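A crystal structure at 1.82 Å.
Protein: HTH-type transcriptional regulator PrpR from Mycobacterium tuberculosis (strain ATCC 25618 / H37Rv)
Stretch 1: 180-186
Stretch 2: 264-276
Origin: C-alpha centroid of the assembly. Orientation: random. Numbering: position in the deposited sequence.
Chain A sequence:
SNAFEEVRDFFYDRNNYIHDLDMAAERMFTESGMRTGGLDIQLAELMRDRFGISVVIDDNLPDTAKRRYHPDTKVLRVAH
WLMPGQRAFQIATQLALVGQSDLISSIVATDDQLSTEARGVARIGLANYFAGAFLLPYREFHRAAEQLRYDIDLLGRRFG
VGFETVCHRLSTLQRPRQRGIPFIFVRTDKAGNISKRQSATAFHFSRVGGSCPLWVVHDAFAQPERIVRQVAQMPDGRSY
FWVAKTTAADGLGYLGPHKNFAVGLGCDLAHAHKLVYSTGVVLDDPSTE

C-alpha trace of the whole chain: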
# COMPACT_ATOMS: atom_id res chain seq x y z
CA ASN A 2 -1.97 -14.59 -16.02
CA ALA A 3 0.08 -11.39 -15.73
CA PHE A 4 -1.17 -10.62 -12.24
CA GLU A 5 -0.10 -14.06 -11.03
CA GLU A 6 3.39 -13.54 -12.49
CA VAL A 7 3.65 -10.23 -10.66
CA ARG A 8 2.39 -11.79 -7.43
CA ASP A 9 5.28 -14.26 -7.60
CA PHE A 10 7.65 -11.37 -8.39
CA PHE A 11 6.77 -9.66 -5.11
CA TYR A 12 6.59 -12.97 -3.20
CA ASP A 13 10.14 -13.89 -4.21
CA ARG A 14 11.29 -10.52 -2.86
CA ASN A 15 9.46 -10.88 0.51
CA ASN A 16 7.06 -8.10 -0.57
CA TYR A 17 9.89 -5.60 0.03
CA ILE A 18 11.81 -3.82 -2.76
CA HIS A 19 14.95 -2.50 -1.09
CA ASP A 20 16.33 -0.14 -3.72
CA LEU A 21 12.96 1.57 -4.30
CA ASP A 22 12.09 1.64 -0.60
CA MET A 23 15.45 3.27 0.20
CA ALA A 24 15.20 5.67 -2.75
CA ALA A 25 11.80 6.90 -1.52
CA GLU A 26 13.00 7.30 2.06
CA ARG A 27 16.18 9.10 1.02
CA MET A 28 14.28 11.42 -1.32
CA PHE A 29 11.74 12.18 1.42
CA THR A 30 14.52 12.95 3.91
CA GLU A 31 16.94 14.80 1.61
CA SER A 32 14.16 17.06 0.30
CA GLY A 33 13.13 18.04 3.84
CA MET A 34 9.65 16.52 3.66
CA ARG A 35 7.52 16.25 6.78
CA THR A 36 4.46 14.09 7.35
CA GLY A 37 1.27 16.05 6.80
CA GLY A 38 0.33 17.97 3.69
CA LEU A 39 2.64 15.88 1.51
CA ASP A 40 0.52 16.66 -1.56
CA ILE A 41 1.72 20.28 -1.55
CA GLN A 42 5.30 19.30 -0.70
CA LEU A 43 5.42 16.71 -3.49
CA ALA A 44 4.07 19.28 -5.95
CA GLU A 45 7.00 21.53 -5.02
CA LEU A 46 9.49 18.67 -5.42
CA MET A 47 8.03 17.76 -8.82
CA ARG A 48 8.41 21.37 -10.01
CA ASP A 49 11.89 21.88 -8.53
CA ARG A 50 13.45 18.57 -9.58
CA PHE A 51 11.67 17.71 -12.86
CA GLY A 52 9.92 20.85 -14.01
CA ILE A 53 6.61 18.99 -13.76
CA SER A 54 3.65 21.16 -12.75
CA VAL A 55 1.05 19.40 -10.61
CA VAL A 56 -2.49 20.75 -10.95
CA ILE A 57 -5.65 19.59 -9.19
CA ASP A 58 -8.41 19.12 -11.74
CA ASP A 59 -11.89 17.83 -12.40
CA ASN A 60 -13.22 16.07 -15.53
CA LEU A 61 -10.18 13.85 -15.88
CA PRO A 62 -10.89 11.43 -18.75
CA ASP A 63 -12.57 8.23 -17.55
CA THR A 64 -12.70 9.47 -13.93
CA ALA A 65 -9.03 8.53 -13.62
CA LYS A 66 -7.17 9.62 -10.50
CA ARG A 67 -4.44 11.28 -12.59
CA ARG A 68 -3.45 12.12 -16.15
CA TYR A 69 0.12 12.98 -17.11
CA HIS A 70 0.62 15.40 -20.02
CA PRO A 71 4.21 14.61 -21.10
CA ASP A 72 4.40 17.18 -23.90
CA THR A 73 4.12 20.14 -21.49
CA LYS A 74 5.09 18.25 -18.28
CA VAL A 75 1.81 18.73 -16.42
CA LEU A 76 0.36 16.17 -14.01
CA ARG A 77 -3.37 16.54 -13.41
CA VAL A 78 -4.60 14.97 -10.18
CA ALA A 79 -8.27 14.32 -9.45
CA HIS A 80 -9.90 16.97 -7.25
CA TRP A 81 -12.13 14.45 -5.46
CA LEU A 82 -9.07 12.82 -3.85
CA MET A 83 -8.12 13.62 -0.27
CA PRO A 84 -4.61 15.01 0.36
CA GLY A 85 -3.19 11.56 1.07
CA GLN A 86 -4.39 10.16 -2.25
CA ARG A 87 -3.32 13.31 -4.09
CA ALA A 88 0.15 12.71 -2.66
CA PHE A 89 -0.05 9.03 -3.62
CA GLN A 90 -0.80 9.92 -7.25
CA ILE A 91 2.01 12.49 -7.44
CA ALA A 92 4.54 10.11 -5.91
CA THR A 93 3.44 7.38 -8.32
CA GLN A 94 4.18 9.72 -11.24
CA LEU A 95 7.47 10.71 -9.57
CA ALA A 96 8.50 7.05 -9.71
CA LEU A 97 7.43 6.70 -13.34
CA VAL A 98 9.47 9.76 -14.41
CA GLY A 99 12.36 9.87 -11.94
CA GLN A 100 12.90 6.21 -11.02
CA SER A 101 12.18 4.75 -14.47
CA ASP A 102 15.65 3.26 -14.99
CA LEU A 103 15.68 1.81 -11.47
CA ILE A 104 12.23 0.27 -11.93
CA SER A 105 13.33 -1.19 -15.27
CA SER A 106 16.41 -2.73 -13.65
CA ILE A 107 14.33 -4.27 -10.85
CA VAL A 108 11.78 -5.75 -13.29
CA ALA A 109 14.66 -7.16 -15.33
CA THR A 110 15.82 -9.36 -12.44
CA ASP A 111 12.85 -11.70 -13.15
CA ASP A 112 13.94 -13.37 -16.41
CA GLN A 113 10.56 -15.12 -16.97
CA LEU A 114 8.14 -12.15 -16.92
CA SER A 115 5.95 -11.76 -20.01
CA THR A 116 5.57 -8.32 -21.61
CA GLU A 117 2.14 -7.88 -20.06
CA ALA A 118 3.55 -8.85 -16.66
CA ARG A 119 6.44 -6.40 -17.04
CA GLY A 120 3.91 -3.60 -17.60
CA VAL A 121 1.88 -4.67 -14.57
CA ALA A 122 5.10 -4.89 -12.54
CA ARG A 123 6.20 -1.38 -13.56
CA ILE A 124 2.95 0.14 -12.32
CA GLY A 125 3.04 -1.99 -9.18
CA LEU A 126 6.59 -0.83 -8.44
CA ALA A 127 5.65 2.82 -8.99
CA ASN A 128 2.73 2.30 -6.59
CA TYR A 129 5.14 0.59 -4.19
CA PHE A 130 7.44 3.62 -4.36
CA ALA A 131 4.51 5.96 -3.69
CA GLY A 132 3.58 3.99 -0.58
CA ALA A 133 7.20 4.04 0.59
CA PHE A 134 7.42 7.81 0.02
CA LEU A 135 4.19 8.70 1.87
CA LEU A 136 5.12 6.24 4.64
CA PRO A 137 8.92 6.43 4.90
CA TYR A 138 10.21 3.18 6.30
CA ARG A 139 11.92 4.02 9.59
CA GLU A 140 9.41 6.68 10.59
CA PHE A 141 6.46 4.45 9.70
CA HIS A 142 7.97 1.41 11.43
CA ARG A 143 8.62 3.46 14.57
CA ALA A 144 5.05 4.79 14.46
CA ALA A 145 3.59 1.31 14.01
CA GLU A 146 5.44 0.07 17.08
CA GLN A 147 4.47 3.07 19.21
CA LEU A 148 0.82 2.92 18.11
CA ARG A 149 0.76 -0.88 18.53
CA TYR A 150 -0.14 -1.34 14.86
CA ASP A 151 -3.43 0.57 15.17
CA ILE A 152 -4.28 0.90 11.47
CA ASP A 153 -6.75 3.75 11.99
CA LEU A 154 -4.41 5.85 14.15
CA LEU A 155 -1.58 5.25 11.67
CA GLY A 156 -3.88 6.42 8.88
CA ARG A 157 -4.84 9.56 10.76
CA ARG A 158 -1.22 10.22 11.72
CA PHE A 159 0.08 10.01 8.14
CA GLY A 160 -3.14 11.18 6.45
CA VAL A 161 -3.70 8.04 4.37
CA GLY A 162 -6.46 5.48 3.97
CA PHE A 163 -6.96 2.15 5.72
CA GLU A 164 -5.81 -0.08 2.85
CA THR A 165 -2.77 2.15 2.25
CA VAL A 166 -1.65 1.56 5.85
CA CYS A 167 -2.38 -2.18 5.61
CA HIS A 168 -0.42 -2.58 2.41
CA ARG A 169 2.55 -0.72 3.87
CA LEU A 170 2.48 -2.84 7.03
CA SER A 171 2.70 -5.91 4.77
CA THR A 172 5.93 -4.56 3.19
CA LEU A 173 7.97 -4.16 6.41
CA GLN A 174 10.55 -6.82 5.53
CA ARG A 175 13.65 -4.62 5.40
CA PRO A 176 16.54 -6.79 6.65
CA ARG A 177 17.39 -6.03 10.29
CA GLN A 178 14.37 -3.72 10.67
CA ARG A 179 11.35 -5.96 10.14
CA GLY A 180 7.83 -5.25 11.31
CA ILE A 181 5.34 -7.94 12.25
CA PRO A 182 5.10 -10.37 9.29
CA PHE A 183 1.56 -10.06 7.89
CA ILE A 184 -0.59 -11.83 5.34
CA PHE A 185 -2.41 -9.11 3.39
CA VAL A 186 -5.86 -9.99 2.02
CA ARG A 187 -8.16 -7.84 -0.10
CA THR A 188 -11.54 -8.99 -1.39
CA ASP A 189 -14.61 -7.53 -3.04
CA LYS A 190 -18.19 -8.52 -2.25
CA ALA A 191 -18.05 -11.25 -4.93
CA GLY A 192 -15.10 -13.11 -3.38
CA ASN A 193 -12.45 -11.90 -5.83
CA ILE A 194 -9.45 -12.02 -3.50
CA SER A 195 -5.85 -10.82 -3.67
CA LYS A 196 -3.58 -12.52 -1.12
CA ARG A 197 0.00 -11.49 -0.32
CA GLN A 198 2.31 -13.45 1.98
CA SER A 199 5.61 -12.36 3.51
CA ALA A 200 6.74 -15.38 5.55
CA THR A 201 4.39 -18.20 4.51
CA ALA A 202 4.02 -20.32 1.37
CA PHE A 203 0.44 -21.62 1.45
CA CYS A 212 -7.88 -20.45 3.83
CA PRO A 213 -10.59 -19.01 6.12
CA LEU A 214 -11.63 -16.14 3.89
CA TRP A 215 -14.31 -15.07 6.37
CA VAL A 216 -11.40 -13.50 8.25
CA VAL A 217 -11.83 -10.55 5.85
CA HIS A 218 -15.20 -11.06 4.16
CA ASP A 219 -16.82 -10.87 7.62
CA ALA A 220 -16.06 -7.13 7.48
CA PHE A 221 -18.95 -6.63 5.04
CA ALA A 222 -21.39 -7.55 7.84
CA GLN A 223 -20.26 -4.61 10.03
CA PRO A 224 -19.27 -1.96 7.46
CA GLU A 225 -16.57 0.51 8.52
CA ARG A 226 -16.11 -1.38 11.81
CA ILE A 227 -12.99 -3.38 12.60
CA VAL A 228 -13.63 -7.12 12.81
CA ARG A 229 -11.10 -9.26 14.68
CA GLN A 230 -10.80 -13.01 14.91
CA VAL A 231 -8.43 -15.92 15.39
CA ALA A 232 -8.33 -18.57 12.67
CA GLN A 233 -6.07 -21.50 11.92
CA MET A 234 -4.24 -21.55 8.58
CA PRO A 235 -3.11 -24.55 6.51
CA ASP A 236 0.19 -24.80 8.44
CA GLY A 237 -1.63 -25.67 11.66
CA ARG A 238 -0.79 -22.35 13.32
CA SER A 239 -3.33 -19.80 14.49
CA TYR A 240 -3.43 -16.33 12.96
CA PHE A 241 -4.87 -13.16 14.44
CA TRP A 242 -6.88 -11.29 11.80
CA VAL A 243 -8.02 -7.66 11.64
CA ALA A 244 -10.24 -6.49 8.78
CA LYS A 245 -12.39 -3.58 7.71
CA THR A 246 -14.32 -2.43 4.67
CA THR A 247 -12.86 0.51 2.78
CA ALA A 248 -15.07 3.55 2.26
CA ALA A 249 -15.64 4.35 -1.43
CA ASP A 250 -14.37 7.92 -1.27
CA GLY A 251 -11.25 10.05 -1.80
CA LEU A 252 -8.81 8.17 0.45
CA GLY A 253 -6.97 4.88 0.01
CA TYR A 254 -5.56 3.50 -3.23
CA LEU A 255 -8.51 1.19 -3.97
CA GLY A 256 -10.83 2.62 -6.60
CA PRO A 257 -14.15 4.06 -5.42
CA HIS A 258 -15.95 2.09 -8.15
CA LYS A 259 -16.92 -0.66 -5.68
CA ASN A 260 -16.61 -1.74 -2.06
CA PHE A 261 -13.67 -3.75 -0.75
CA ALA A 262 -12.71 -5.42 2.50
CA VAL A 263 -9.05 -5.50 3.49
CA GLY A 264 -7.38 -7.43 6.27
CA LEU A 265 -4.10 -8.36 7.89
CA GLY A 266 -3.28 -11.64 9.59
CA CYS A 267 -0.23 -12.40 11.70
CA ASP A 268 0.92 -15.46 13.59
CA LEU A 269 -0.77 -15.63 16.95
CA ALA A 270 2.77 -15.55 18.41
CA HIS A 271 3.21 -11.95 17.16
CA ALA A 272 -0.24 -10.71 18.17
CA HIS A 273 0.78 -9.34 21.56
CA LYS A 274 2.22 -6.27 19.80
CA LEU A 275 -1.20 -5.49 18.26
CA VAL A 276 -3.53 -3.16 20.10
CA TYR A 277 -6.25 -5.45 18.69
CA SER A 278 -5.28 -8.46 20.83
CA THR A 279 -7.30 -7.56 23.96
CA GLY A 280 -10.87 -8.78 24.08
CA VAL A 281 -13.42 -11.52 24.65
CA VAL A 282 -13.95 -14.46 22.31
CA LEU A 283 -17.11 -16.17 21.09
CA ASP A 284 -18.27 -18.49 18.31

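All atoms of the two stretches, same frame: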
# COMPACT_ATOMS: atom_id res chain seq x y z
N GLY A 180 9.05 -5.33 10.53
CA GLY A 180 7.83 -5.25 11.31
C GLY A 180 7.23 -6.64 11.51
O GLY A 180 7.79 -7.66 11.11
N ILE A 181 6.06 -6.66 12.15
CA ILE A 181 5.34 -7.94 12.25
C ILE A 181 5.12 -8.51 10.86
O ILE A 181 4.69 -7.77 9.95
CB ILE A 181 3.99 -7.74 12.96
CG1 ILE A 181 4.20 -7.33 14.41
CG2 ILE A 181 3.13 -9.01 12.82
CD1 ILE A 181 2.91 -6.87 15.13
N PRO A 182 5.39 -9.79 10.61
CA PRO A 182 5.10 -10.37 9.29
C PRO A 182 3.60 -10.60 9.13
O PRO A 182 3.00 -11.34 9.91
CB PRO A 182 5.88 -11.70 9.29
CG PRO A 182 6.63 -11.74 10.57
CD PRO A 182 6.06 -10.75 11.51
N PHE A 183 3.00 -9.96 8.13
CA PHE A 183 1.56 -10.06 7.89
C PHE A 183 1.26 -10.79 6.59
O PHE A 183 2.03 -10.73 5.63
CB PHE A 183 0.90 -8.68 7.81
CG PHE A 183 0.81 -7.94 9.12
CD1 PHE A 183 -0.08 -8.35 10.10
CD2 PHE A 183 1.59 -6.80 9.34
CE1 PHE A 183 -0.18 -7.65 11.30
CE2 PHE A 183 1.49 -6.09 10.53
CZ PHE A 183 0.60 -6.52 11.51
N ILE A 184 0.11 -11.48 6.58
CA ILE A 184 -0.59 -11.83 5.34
C ILE A 184 -1.57 -10.71 5.04
O ILE A 184 -2.39 -10.35 5.89
CB ILE A 184 -1.34 -13.16 5.48
CG1 ILE A 184 -0.39 -14.31 5.81
CG2 ILE A 184 -2.17 -13.43 4.22
CD1 ILE A 184 -1.11 -15.55 6.28
N PHE A 185 -1.49 -10.16 3.83
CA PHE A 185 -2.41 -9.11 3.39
C PHE A 185 -3.48 -9.72 2.49
O PHE A 185 -3.16 -10.44 1.54
CB PHE A 185 -1.64 -8.00 2.67
CG PHE A 185 -2.51 -6.95 2.03
CD1 PHE A 185 -3.00 -7.13 0.74
CD2 PHE A 185 -2.81 -5.78 2.70
CE1 PHE A 185 -3.79 -6.15 0.14
CE2 PHE A 185 -3.59 -4.80 2.10
CZ PHE A 185 -4.09 -4.98 0.83
N VAL A 186 -4.75 -9.45 2.79
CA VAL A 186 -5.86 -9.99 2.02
C VAL A 186 -6.81 -8.86 1.66
O VAL A 186 -7.23 -8.09 2.54
CB VAL A 186 -6.62 -11.10 2.79
CG1 VAL A 186 -7.87 -11.52 1.99
CG2 VAL A 186 -5.72 -12.29 3.04
N GLY A 264 -7.75 -6.89 4.98
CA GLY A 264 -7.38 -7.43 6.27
C GLY A 264 -5.91 -7.79 6.34
O GLY A 264 -5.24 -7.95 5.32
N LEU A 265 -5.43 -7.90 7.57
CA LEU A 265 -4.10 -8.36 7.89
C LEU A 265 -4.20 -9.52 8.86
O LEU A 265 -4.99 -9.47 9.81
CB LEU A 265 -3.25 -7.26 8.53
CG LEU A 265 -2.90 -6.07 7.64
CD1 LEU A 265 -2.21 -5.01 8.49
CD2 LEU A 265 -1.99 -6.54 6.50
N GLY A 266 -3.39 -10.54 8.64
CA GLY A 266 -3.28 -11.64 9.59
C GLY A 266 -1.83 -11.87 9.95
O GLY A 266 -0.95 -11.85 9.09
N CYS A 267 -1.58 -12.08 11.24
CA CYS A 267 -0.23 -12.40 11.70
C CYS A 267 -0.29 -13.61 12.62
O CYS A 267 -1.32 -13.92 13.21
CB CYS A 267 0.44 -11.23 12.44
SG CYS A 267 -0.32 -10.73 14.01
N ASP A 268 0.85 -14.30 12.71
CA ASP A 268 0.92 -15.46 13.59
C ASP A 268 0.45 -15.06 14.98
O ASP A 268 0.79 -13.99 15.49
CB ASP A 268 2.35 -16.00 13.68
CG ASP A 268 2.40 -17.42 14.23
OD1 ASP A 268 2.51 -18.37 13.42
OD2 ASP A 268 2.33 -17.59 15.46
N LEU A 269 -0.33 -15.94 15.61
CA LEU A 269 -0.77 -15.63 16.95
C LEU A 269 0.40 -15.28 17.86
O LEU A 269 0.24 -14.48 18.79
CB LEU A 269 -1.58 -16.81 17.51
CG LEU A 269 -2.49 -16.49 18.68
CD1 LEU A 269 -3.44 -15.36 18.34
CD2 LEU A 269 -3.24 -17.75 19.11
N ALA A 270 1.59 -15.82 17.59
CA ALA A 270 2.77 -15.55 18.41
C ALA A 270 3.31 -14.13 18.25
O ALA A 270 4.18 -13.73 19.04
CB ALA A 270 3.88 -16.55 18.08
N HIS A 271 2.86 -13.36 17.26
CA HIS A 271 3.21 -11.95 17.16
C HIS A 271 2.11 -11.03 17.67
O HIS A 271 2.35 -9.82 17.79
CB HIS A 271 3.52 -11.57 15.71
CG HIS A 271 4.73 -12.25 15.15
ND1 HIS A 271 6.01 -11.91 15.54
CD2 HIS A 271 4.86 -13.23 14.23
CE1 HIS A 271 6.88 -12.67 14.89
NE2 HIS A 271 6.21 -13.48 14.09
N ALA A 272 0.92 -11.56 17.96
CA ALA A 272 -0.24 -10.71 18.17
C ALA A 272 -0.17 -9.87 19.44
O ALA A 272 -0.98 -8.96 19.61
CB ALA A 272 -1.52 -11.55 18.18
N HIS A 273 0.77 -10.15 20.35
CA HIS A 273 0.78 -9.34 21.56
C HIS A 273 1.19 -7.90 21.28
O HIS A 273 0.86 -7.01 22.08
CB HIS A 273 1.68 -9.96 22.63
CG HIS A 273 3.13 -10.00 22.27
ND1 HIS A 273 3.64 -10.89 21.35
CD2 HIS A 273 4.19 -9.29 22.73
CE1 HIS A 273 4.95 -10.70 21.24
NE2 HIS A 273 5.30 -9.74 22.07
N LYS A 274 1.86 -7.64 20.16
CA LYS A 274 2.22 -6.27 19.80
C LYS A 274 1.08 -5.50 19.14
O LYS A 274 1.24 -4.31 18.86
CB LYS A 274 3.43 -6.29 18.86
CG LYS A 274 4.66 -6.96 19.47
CD LYS A 274 5.46 -7.73 18.42
CE LYS A 274 5.95 -6.83 17.31
NZ LYS A 274 7.14 -6.00 17.71
N LEU A 275 -0.05 -6.15 18.87
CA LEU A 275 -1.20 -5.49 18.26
C LEU A 275 -2.11 -4.92 19.34
O LEU A 275 -2.47 -5.63 20.28
CB LEU A 275 -2.02 -6.46 17.42
CG LEU A 275 -1.34 -7.23 16.30
CD1 LEU A 275 -2.36 -8.19 15.68
CD2 LEU A 275 -0.81 -6.28 15.26
N VAL A 276 -2.53 -3.67 19.17
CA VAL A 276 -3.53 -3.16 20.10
C VAL A 276 -4.79 -4.02 20.05
O VAL A 276 -5.51 -4.14 21.04
CB VAL A 276 -3.83 -1.68 19.82
CG1 VAL A 276 -4.43 -1.50 18.44
CG2 VAL A 276 -4.75 -1.10 20.90
O HOH W 1 3.07 -13.50 11.45

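What joins the two backbones? Residues I184 to V186 run antiparallel to G264 to G266, and two hydrogen-bonded pairs zip them together. I184 N donates to G266 O at 2.7 Å and G266 N to I184 O at 2.9 Å; one step along, V186 N reaches G264 O at 3.0 Å and G264 N reaches V186 O at 2.8 Å. Between these rungs, L265 CA lies 3.3 Å from I184 O, a CA-H...O contact that adds to the seam.

Which bumps fill which hollows on the face that carries F183, F185, L265 and C267? The L265 side chain is the central knob. Its CD1 sits over one face of the F183 ring, 4.1 Å from the centroid and almost on the ring normal, while its CD2 meets the edge of F185, 4.0 Å from F185 CD2. The m rotamer of F183 also brings its CD1 within 3.7 Å of C267 CB, and the small cysteine fits obliquely beside the ring. On the face of I184 and V186, G264 and G266 present no side chains.

How does the packing continue beyond the strands? The 3-10 segment 269-274 brings H271 and K274 round to I181, which is buried among several neighbours. I181 CG2 touches C267 CB at 3.5 Å, I181 CG1 meets the aliphatic part of K274 at CE, 3.4 Å away, and I181 CD1 rests 3.8 Å from L275 CD2. That same L275 methyl lies at the edge of the F183 ring, 4.0 Å from F183 CZ, so one leucine serves two hydrophobic partners.

What closes the more open side? P182 lays its CD over the H271 ring, 3.8 Å from the centroid, matching a flat imidazole to a compact ring. Nearby, a water donates to P182 O and accepts from D268 N, each at 2.7 Å from its oxygen, bridging backbones that do not bond directly here.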